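Chromosome replication initiation protein (Geobacillus kaustophilus, PDB 2VN2) probably takes part in primosome assembly at the start of chromosomal DNA replication, represented here by its N-terminal domain of the helix-turn-helix class. Local coordinates at residues L35-H40 / E59-S64; L39-F44 / E95-E100. One frame throughout, in Å; residues are numbered along the deposited sequence.

Contact 1 of 2, residues L35-H40 / E59-S64; sequences LVLLLH and ERMTVS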
ATOM      1  N   LEU A  35      -0.409  16.456  -6.234  1.00 19.70           N
ATOM      2  CA  LEU A  35      -0.619  15.097  -5.719  1.00 19.38           C
ATOM      3  C   LEU A  35       0.725  14.292  -5.771  1.00 19.14           C
ATOM      4  O   LEU A  35       1.247  13.850  -4.715  1.00 20.69           O
ATOM      5  CB  LEU A  35      -1.808  14.390  -6.413  1.00 17.43           C
ATOM      6  CG  LEU A  35      -2.016  13.041  -5.738  1.00 17.90           C
ATOM      7  CD1 LEU A  35      -2.766  13.183  -4.392  1.00 14.42           C
ATOM      8  CD2 LEU A  35      -2.889  12.233  -6.640  1.00 16.34           C
ATOM      9  N   VAL A  36       1.330  14.170  -6.971  1.00 19.30           N
ATOM     10  CA  VAL A  36       2.566  13.459  -7.097  1.00 18.82           C
ATOM     11  C   VAL A  36       3.623  14.082  -6.148  1.00 19.75           C
ATOM     12  O   VAL A  36       4.444  13.375  -5.589  1.00 18.10           O
ATOM     13  CB  VAL A  36       3.023  13.404  -8.562  1.00 19.20           C
ATOM     14  CG1 VAL A  36       4.441  12.542  -8.688  1.00 19.00           C
ATOM     15  CG2 VAL A  36       1.942  12.793  -9.438  1.00 15.02           C
ATOM     16  N   LEU A  37       3.626  15.423  -5.963  1.00 20.29           N
ATOM     17  CA  LEU A  37       4.642  16.015  -5.057  1.00 20.71           C
ATOM     18  C   LEU A  37       4.446  15.440  -3.630  1.00 19.50           C
ATOM     19  O   LEU A  37       5.410  15.061  -2.963  1.00 18.19           O
ATOM     20  CB  LEU A  37       4.646  17.586  -5.067  1.00 22.89           C
ATOM     21  CG  LEU A  37       5.655  18.282  -4.085  1.00 26.01           C
ATOM     22  CD1 LEU A  37       5.797  19.694  -4.423  1.00 27.77           C
ATOM     23  CD2 LEU A  37       5.071  18.279  -2.638  1.00 28.00           C
ATOM     24  N   LEU A  38       3.210  15.365  -3.186  1.00 20.01           N
ATOM     25  CA  LEU A  38       2.828  14.803  -1.867  1.00 21.84           C
ATOM     26  C   LEU A  38       3.301  13.339  -1.749  1.00 22.75           C
ATOM     27  O   LEU A  38       3.809  12.880  -0.682  1.00 23.59           O
ATOM     28  CB  LEU A  38       1.261  14.886  -1.756  1.00 20.09           C
ATOM     29  CG  LEU A  38       0.729  16.297  -1.496  1.00 23.83           C
ATOM     30  CD1 LEU A  38      -0.811  16.301  -1.388  1.00 21.22           C
ATOM     31  CD2 LEU A  38       1.438  17.054  -0.283  1.00 20.76           C
ATOM     32  N   LEU A  39       3.133  12.584  -2.852  1.00 23.06           N
ATOM     33  CA  LEU A  39       3.641  11.125  -2.934  1.00 22.12           C
ATOM     34  C   LEU A  39       5.080  11.180  -2.823  1.00 21.59           C
ATOM     35  O   LEU A  39       5.622  10.413  -2.024  1.00 20.59           O
ATOM     36  CB  LEU A  39       3.312  10.436  -4.288  1.00 21.48           C
ATOM     37  CG  LEU A  39       1.874   9.846  -4.412  1.00 26.14           C
ATOM     38  CD1 LEU A  39       0.749  10.446  -3.503  1.00 23.78           C
ATOM     39  CD2 LEU A  39       1.335   9.626  -5.895  1.00 22.59           C
ATOM     40  N   HIS A  40       5.783  12.056  -3.612  1.00 20.10           N
ATOM     41  CA  HIS A  40       7.295  12.041  -3.351  1.00 19.45           C
ATOM     42  C   HIS A  40       7.616  12.384  -1.861  1.00 19.90           C
ATOM     43  O   HIS A  40       8.507  11.751  -1.294  1.00 19.06           O
ATOM     44  CB  HIS A  40       8.165  12.894  -4.242  1.00 19.28           C
ATOM     45  CG  HIS A  40       8.148  12.519  -5.689  1.00 21.30           C
ATOM     46  ND1 HIS A  40       8.837  11.448  -6.205  1.00 22.27           N
ATOM     47  CD2 HIS A  40       7.513  13.093  -6.736  1.00 22.35           C
ATOM     48  CE1 HIS A  40       8.626  11.373  -7.505  1.00 22.35           C
ATOM     49  NE2 HIS A  40       7.823  12.360  -7.848  1.00 24.51           N
ATOM     50  N   GLU A  59      14.073  16.268  -8.077  1.00 36.48           N
ATOM     51  CA  GLU A  59      15.053  15.399  -8.743  1.00 37.92           C
ATOM     52  C   GLU A  59      14.306  14.285  -9.408  1.00 36.50           C
ATOM     53  O   GLU A  59      14.717  13.878 -10.473  1.00 36.87           O
ATOM     54  CB  GLU A  59      16.176  14.878  -7.771  1.00 40.57           C
ATOM     55  CG  GLU A  59      16.097  13.391  -7.236  1.00 48.04           C
ATOM     56  CD  GLU A  59      16.937  13.098  -5.855  1.00 52.64           C
ATOM     57  OE1 GLU A  59      18.028  13.742  -5.684  1.00 55.60           O
ATOM     58  OE2 GLU A  59      16.511  12.255  -4.967  1.00 53.09           O
ATOM     59  N   ARG A  60      13.202  13.809  -8.806  1.00 34.73           N
ATOM     60  CA  ARG A  60      12.355  12.731  -9.410  1.00 34.56           C
ATOM     61  C   ARG A  60      11.107  13.267 -10.129  1.00 32.16           C
ATOM     62  O   ARG A  60      10.265  12.511 -10.519  1.00 31.33           O
ATOM     63  CB  ARG A  60      12.026  11.606  -8.376  1.00 37.29           C
ATOM     64  CG  ARG A  60      13.275  11.014  -7.539  1.00 40.39           C
ATOM     65  CD  ARG A  60      12.898   9.791  -6.557  1.00 44.05           C
ATOM     66  NE  ARG A  60      12.629  10.059  -5.105  1.00 47.58           N
ATOM     67  CZ  ARG A  60      11.479   9.888  -4.355  1.00 48.70           C
ATOM     68  NH1 ARG A  60      10.245   9.463  -4.815  1.00 44.17           N
ATOM     69  NH2 ARG A  60      11.588  10.178  -3.035  1.00 48.22           N
ATOM     70  N   MET A  61      10.985  14.587 -10.333  1.00 29.95           N
ATOM     71  CA  MET A  61       9.770  15.162 -10.964  1.00 27.49           C
ATOM     72  C   MET A  61      10.173  15.829 -12.293  1.00 27.10           C
ATOM     73  O   MET A  61      11.362  16.090 -12.512  1.00 26.00           O
ATOM     74  CB  MET A  61       9.057  16.229 -10.083  1.00 24.11           C
ATOM     75  CG  MET A  61       8.882  15.958  -8.729  1.00 23.62           C
ATOM     76  SD  MET A  61       7.753  17.012  -7.691  1.00 16.89           S
ATOM     77  CE  MET A  61       8.961  16.597  -6.692  1.00 22.33           C
ATOM     78  N   THR A  62       9.203  16.171 -13.128  1.00 27.15           N
ATOM     79  CA  THR A  62       9.518  16.889 -14.358  1.00 27.06           C
ATOM     80  C   THR A  62       9.696  18.417 -14.158  1.00 28.25           C
ATOM     81  O   THR A  62      10.003  19.136 -15.136  1.00 29.51           O
ATOM     82  CB  THR A  62       8.422  16.737 -15.388  1.00 25.51           C
ATOM     83  OG1 THR A  62       7.238  17.318 -14.837  1.00 25.69           O
ATOM     84  CG2 THR A  62       8.217  15.231 -15.812  1.00 25.58           C
ATOM     85  N   VAL A  63       9.472  18.925 -12.945  1.00 28.27           N
ATOM     86  CA  VAL A  63       9.598  20.330 -12.662  1.00 28.46           C
ATOM     87  C   VAL A  63      11.008  20.760 -12.063  1.00 28.44           C
ATOM     88  O   VAL A  63      11.679  19.931 -11.440  1.00 29.99           O
ATOM     89  CB  VAL A  63       8.434  20.814 -11.749  1.00 28.58           C
ATOM     90  CG1 VAL A  63       7.120  20.523 -12.450  1.00 27.16           C
ATOM     91  CG2 VAL A  63       8.458  20.173 -10.464  1.00 27.31           C
ATOM     92  N   SER A  64      11.410  22.024 -12.222  1.00 25.46           N
ATOM     93  CA  SER A  64      12.612  22.492 -11.632  1.00 24.95           C
ATOM     94  C   SER A  64      12.488  22.606 -10.118  1.00 24.08           C
ATOM     95  O   SER A  64      11.396  22.555  -9.504  1.00 21.10           O
ATOM     96  CB  SER A  64      12.982  23.885 -12.234  1.00 25.78           C
ATOM     97  OG  SER A  64      12.003  24.852 -11.864  1.00 29.10           O
TER
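The imidazole of His40 and the guanidinium of Arg60 meet with their planes turned 68° apart. Arg60 NH1 lies at the edge of the ring, in its plane, 2.8 Å from His40 ND1, a close polar approach whose angle is poor for a hydrogen bond. Farther round the ring, Arg60 CB packs against His40 CE1 at 3.5 Å, and the chain of Met61 approaches obliquely, its CG 3.7 Å from His40 CD2. With CG anti to the carbonyl carbon (chi1 -63°), the His40 ring is placed beside both Arg60 and Met61. Its other nitrogen, NE2, is hydrogen-bonded to Tyr25 OH of the second subunit, so a histidine suits this buried place by joining a flat packing surface to a polar atom at the subunit boundary. With an alanine here, the Tyr25 hydroxyl of the second subunit would probably lose its imidazole partner, and a gap would be likely to open beside Met61. The flexible thioether of Met61 also reaches Leu37, with SD 4.1 Å from Leu37 CB, and Leu37 itself continues onto Met71, Val72 and Leu75 of helix 65-77. The guanidinium of Arg60 makes a cation-pi contact with Phe44 of helix 32-45. At the far end of the loop, Ser64 sits at the N-cap of helix 65-77, with Glu67 accepting from its backbone N. Helix 54-59, this loop and helix 65-77, packed on helix 32-45, are consistent with the three-helix core of a winged-helix domain, in which residues 59-64 would be the turn of the helix-turn-helix.

Contact 2 of 2, residues L39-F44 / E95-E100; sequences LHMQSF and EKYTLE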
ATOM      1  N   LEU A  39       3.133  12.584  -2.852  1.00 23.06           N
ATOM      2  CA  LEU A  39       3.641  11.125  -2.934  1.00 22.12           C
ATOM      3  C   LEU A  39       5.080  11.180  -2.823  1.00 21.59           C
ATOM      4  O   LEU A  39       5.622  10.413  -2.024  1.00 20.59           O
ATOM      5  CB  LEU A  39       3.312  10.436  -4.288  1.00 21.48           C
ATOM      6  CG  LEU A  39       1.874   9.846  -4.412  1.00 26.14           C
ATOM      7  CD1 LEU A  39       0.749  10.446  -3.503  1.00 23.78           C
ATOM      8  CD2 LEU A  39       1.335   9.626  -5.895  1.00 22.59           C
ATOM      9  N   HIS A  40       5.783  12.056  -3.612  1.00 20.10           N
ATOM     10  CA  HIS A  40       7.295  12.041  -3.351  1.00 19.45           C
ATOM     11  C   HIS A  40       7.616  12.384  -1.861  1.00 19.90           C
ATOM     12  O   HIS A  40       8.507  11.751  -1.294  1.00 19.06           O
ATOM     13  CB  HIS A  40       8.165  12.894  -4.242  1.00 19.28           C
ATOM     14  CG  HIS A  40       8.148  12.519  -5.689  1.00 21.30           C
ATOM     15  ND1 HIS A  40       8.837  11.448  -6.205  1.00 22.27           N
ATOM     16  CD2 HIS A  40       7.513  13.093  -6.736  1.00 22.35           C
ATOM     17  CE1 HIS A  40       8.626  11.373  -7.505  1.00 22.35           C
ATOM     18  NE2 HIS A  40       7.823  12.360  -7.848  1.00 24.51           N
ATOM     19  N   MET A  41       6.952  13.382  -1.250  1.00 20.56           N
ATOM     20  CA  MET A  41       7.221  13.675   0.162  1.00 24.06           C
ATOM     21  C   MET A  41       6.916  12.511   0.999  1.00 25.86           C
ATOM     22  O   MET A  41       7.715  12.231   1.799  1.00 24.97           O
ATOM     23  CB  MET A  41       6.494  14.851   0.801  1.00 22.21           C
ATOM     24  CG  MET A  41       6.822  16.302   0.169  1.00 26.24           C
ATOM     25  SD  MET A  41       5.562  17.600   0.668  1.00 27.65           S
ATOM     26  CE  MET A  41       5.393  17.020   2.292  1.00 12.78           C
ATOM     27  N   GLN A  42       5.788  11.825   0.826  1.00 29.66           N
ATOM     28  CA  GLN A  42       5.514  10.613   1.654  1.00 32.59           C
ATOM     29  C   GLN A  42       6.694   9.620   1.595  1.00 32.96           C
ATOM     30  O   GLN A  42       7.163   9.083   2.591  1.00 33.37           O
ATOM     31  CB  GLN A  42       4.240   9.906   1.230  1.00 34.18           C
ATOM     32  CG  GLN A  42       3.872   8.729   2.162  1.00 39.62           C
ATOM     33  CD  GLN A  42       2.752   7.860   1.566  1.00 44.55           C
ATOM     34  OE1 GLN A  42       1.910   8.343   0.716  1.00 48.28           O
ATOM     35  NE2 GLN A  42       2.746   6.532   1.944  1.00 47.27           N
ATOM     36  N   SER A  43       7.194   9.443   0.389  1.00 33.77           N
ATOM     37  CA  SER A  43       8.258   8.494   0.092  1.00 34.08           C
ATOM     38  C   SER A  43       9.587   8.816   0.808  1.00 33.34           C
ATOM     39  O   SER A  43      10.280   7.920   1.280  1.00 33.92           O
ATOM     40  CB  SER A  43       8.453   8.518  -1.430  1.00 33.57           C
ATOM     41  OG  SER A  43       9.422   7.585  -1.822  1.00 36.57           O
ATOM     42  N   PHE A  44       9.971  10.079   0.799  1.00 33.61           N
ATOM     43  CA  PHE A  44      11.014  10.658   1.693  1.00 35.50           C
ATOM     44  C   PHE A  44      10.755  10.437   3.203  1.00 36.84           C
ATOM     45  O   PHE A  44      11.680  10.045   3.922  1.00 38.21           O
ATOM     46  CB  PHE A  44      11.224  12.151   1.399  1.00 35.48           C
ATOM     47  CG  PHE A  44      12.139  12.432   0.235  1.00 36.19           C
ATOM     48  CD1 PHE A  44      13.480  12.092   0.273  1.00 38.55           C
ATOM     49  CD2 PHE A  44      11.671  13.046  -0.889  1.00 36.83           C
ATOM     50  CE1 PHE A  44      14.327  12.337  -0.835  1.00 38.57           C
ATOM     51  CE2 PHE A  44      12.501  13.323  -2.003  1.00 37.56           C
ATOM     52  CZ  PHE A  44      13.791  12.976  -1.983  1.00 38.59           C
ATOM     53  N   GLU A  95      11.959  19.298  13.484  1.00 52.91           N
ATOM     54  CA  GLU A  95      11.387  20.061  12.307  1.00 52.86           C
ATOM     55  C   GLU A  95      11.087  19.255  10.980  1.00 51.28           C
ATOM     56  O   GLU A  95      11.987  18.692  10.348  1.00 50.63           O
ATOM     57  CB  GLU A  95      12.248  21.264  12.046  1.00 54.87           C
ATOM     58  CG  GLU A  95      11.437  22.512  11.750  1.00 59.44           C
ATOM     59  CD  GLU A  95      12.166  23.356  10.725  1.00 62.77           C
ATOM     60  OE1 GLU A  95      11.841  24.556  10.534  1.00 63.99           O
ATOM     61  OE2 GLU A  95      13.089  22.785  10.086  1.00 64.47           O
ATOM     62  N   LYS A  96       9.806  19.236  10.567  1.00 49.16           N
ATOM     63  CA  LYS A  96       9.257  18.224   9.649  1.00 46.04           C
ATOM     64  C   LYS A  96       7.972  18.683   8.925  1.00 43.07           C
ATOM     65  O   LYS A  96       7.209  19.486   9.499  1.00 41.73           O
ATOM     66  CB  LYS A  96       8.947  16.918  10.411  1.00 47.14           C
ATOM     67  CG  LYS A  96       7.955  17.050  11.603  1.00 48.08           C
ATOM     68  CD  LYS A  96       7.398  15.670  12.011  1.00 49.66           C
ATOM     69  CE  LYS A  96       6.273  15.854  13.030  1.00 50.90           C
ATOM     70  NZ  LYS A  96       5.380  17.079  12.760  1.00 52.55           N
ATOM     71  N   TYR A  97       7.710  18.163   7.706  1.00 39.92           N
ATOM     72  CA  TYR A  97       6.415  18.430   7.009  1.00 37.01           C
ATOM     73  C   TYR A  97       5.408  17.550   7.572  1.00 35.65           C
ATOM     74  O   TYR A  97       5.698  16.433   7.879  1.00 35.45           O
ATOM     75  CB  TYR A  97       6.437  18.241   5.487  1.00 34.19           C
ATOM     76  CG  TYR A  97       7.168  19.318   4.779  1.00 31.95           C
ATOM     77  CD1 TYR A  97       6.660  20.600   4.671  1.00 32.67           C
ATOM     78  CD2 TYR A  97       8.368  19.058   4.210  1.00 32.43           C
ATOM     79  CE1 TYR A  97       7.353  21.618   3.921  1.00 31.94           C
ATOM     80  CE2 TYR A  97       9.101  20.045   3.539  1.00 34.09           C
ATOM     81  CZ  TYR A  97       8.613  21.332   3.420  1.00 33.51           C
ATOM     82  OH  TYR A  97       9.438  22.254   2.755  1.00 34.51           O
ATOM     83  N   THR A  98       4.188  18.000   7.693  1.00 35.35           N
ATOM     84  CA  THR A  98       3.089  17.000   7.893  1.00 33.24           C
ATOM     85  C   THR A  98       1.897  17.228   6.953  1.00 32.95           C
ATOM     86  O   THR A  98       1.634  18.399   6.489  1.00 30.85           O
ATOM     87  CB  THR A  98       2.656  17.064   9.358  1.00 33.29           C
ATOM     88  OG1 THR A  98       1.487  16.253   9.606  1.00 32.56           O
ATOM     89  CG2 THR A  98       2.492  18.551   9.803  1.00 32.45           C
ATOM     90  N   LEU A  99       1.155  16.133   6.694  1.00 33.32           N
ATOM     91  CA  LEU A  99      -0.005  16.178   5.816  1.00 33.62           C
ATOM     92  C   LEU A  99      -1.356  16.242   6.542  1.00 33.50           C
ATOM     93  O   LEU A  99      -2.446  16.389   5.924  1.00 33.76           O
ATOM     94  CB  LEU A  99       0.073  15.045   4.829  1.00 33.76           C
ATOM     95  CG  LEU A  99       0.711  15.358   3.486  1.00 35.59           C
ATOM     96  CD1 LEU A  99       2.261  15.491   3.568  1.00 34.69           C
ATOM     97  CD2 LEU A  99       0.363  14.191   2.561  1.00 34.94           C
ATOM     98  N   GLU A 100      -1.271  16.195   7.859  1.00 33.69           N
ATOM     99  CA  GLU A 100      -2.422  16.404   8.739  1.00 34.41           C
ATOM    100  C   GLU A 100      -3.401  17.422   8.298  1.00 32.00           C
ATOM    101  O   GLU A 100      -4.587  17.090   8.315  1.00 30.89           O
ATOM    102  CB  GLU A 100      -2.016  16.841  10.162  1.00 39.45           C
ATOM    103  CG  GLU A 100      -1.239  15.806  10.927  1.00 47.12           C
ATOM    104  CD  GLU A 100      -1.990  14.458  11.242  1.00 52.56           C
ATOM    105  OE1 GLU A 100      -3.053  14.175  10.580  1.00 55.82           O
ATOM    106  OE2 GLU A 100      -1.485  13.693  12.153  1.00 53.56           O
TER
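Between Tyr97 and Leu99, the two residues that Met41 touches, Thr98 OG1 accepts a nearly straight hydrogen bond from Glu100 N, 3.3 Å long with an angle of 160° at the hydrogen. This capping bond steadies the passage from strand 97-98 into helix 100-116. The strand pairs antiparallel with strand 82-83, consistent with the wing of a winged-helix domain, here laid against helix 32-45. No hydrogen bond joins the two segments; the contact across them is apolar and rests on one methionine. Tyr97 and Leu99 direct their CB atoms toward the helix while Thr98 directs its own away, so the first two meet Met41 and the threonine has its hydroxyl in the cap. Met41 suits the place because an unbranched, pliable chain can bring one methyl against both the base of a tyrosine and a leucine branch. Its sulfur stands over the Tyr97 ring, 5.0 Å from the centroid and 19° off the normal, a Met-aromatic contact at some distance. The tyrosine and methionine side chains cross at about a right angle, and Tyr97 is held further by a ring stack with Phe51. On the helix side, Met41 also packs on Leu57 of helix 54-59. The bend at chi3 (39°) brings the methyl against both partners, on flanks about at right angles: Met41 CE lies 3.6 Å from Tyr97 CB and 3.7 Å from Leu99 CD1.

In the fold
Helix 32-45 serves both contacts, which share Leu39 and His40 and have centres about 12 Å apart. Along the chain the helix comes first, then the loop 59-64 of contact 1, and strand 97-98 of contact 2 well after it. One helix thus packs on both the probable helix-turn-helix turn and the wing-like sheet. The two contacts also touch directly: Leu38 CD2 of contact 1 lies 4.2 Å from Leu99 CD2 of contact 2. The second subunit reaches both, packing its Leu39 on Leu39 of this chain, so the helix shared by the two contacts also takes part in packing the subunits together.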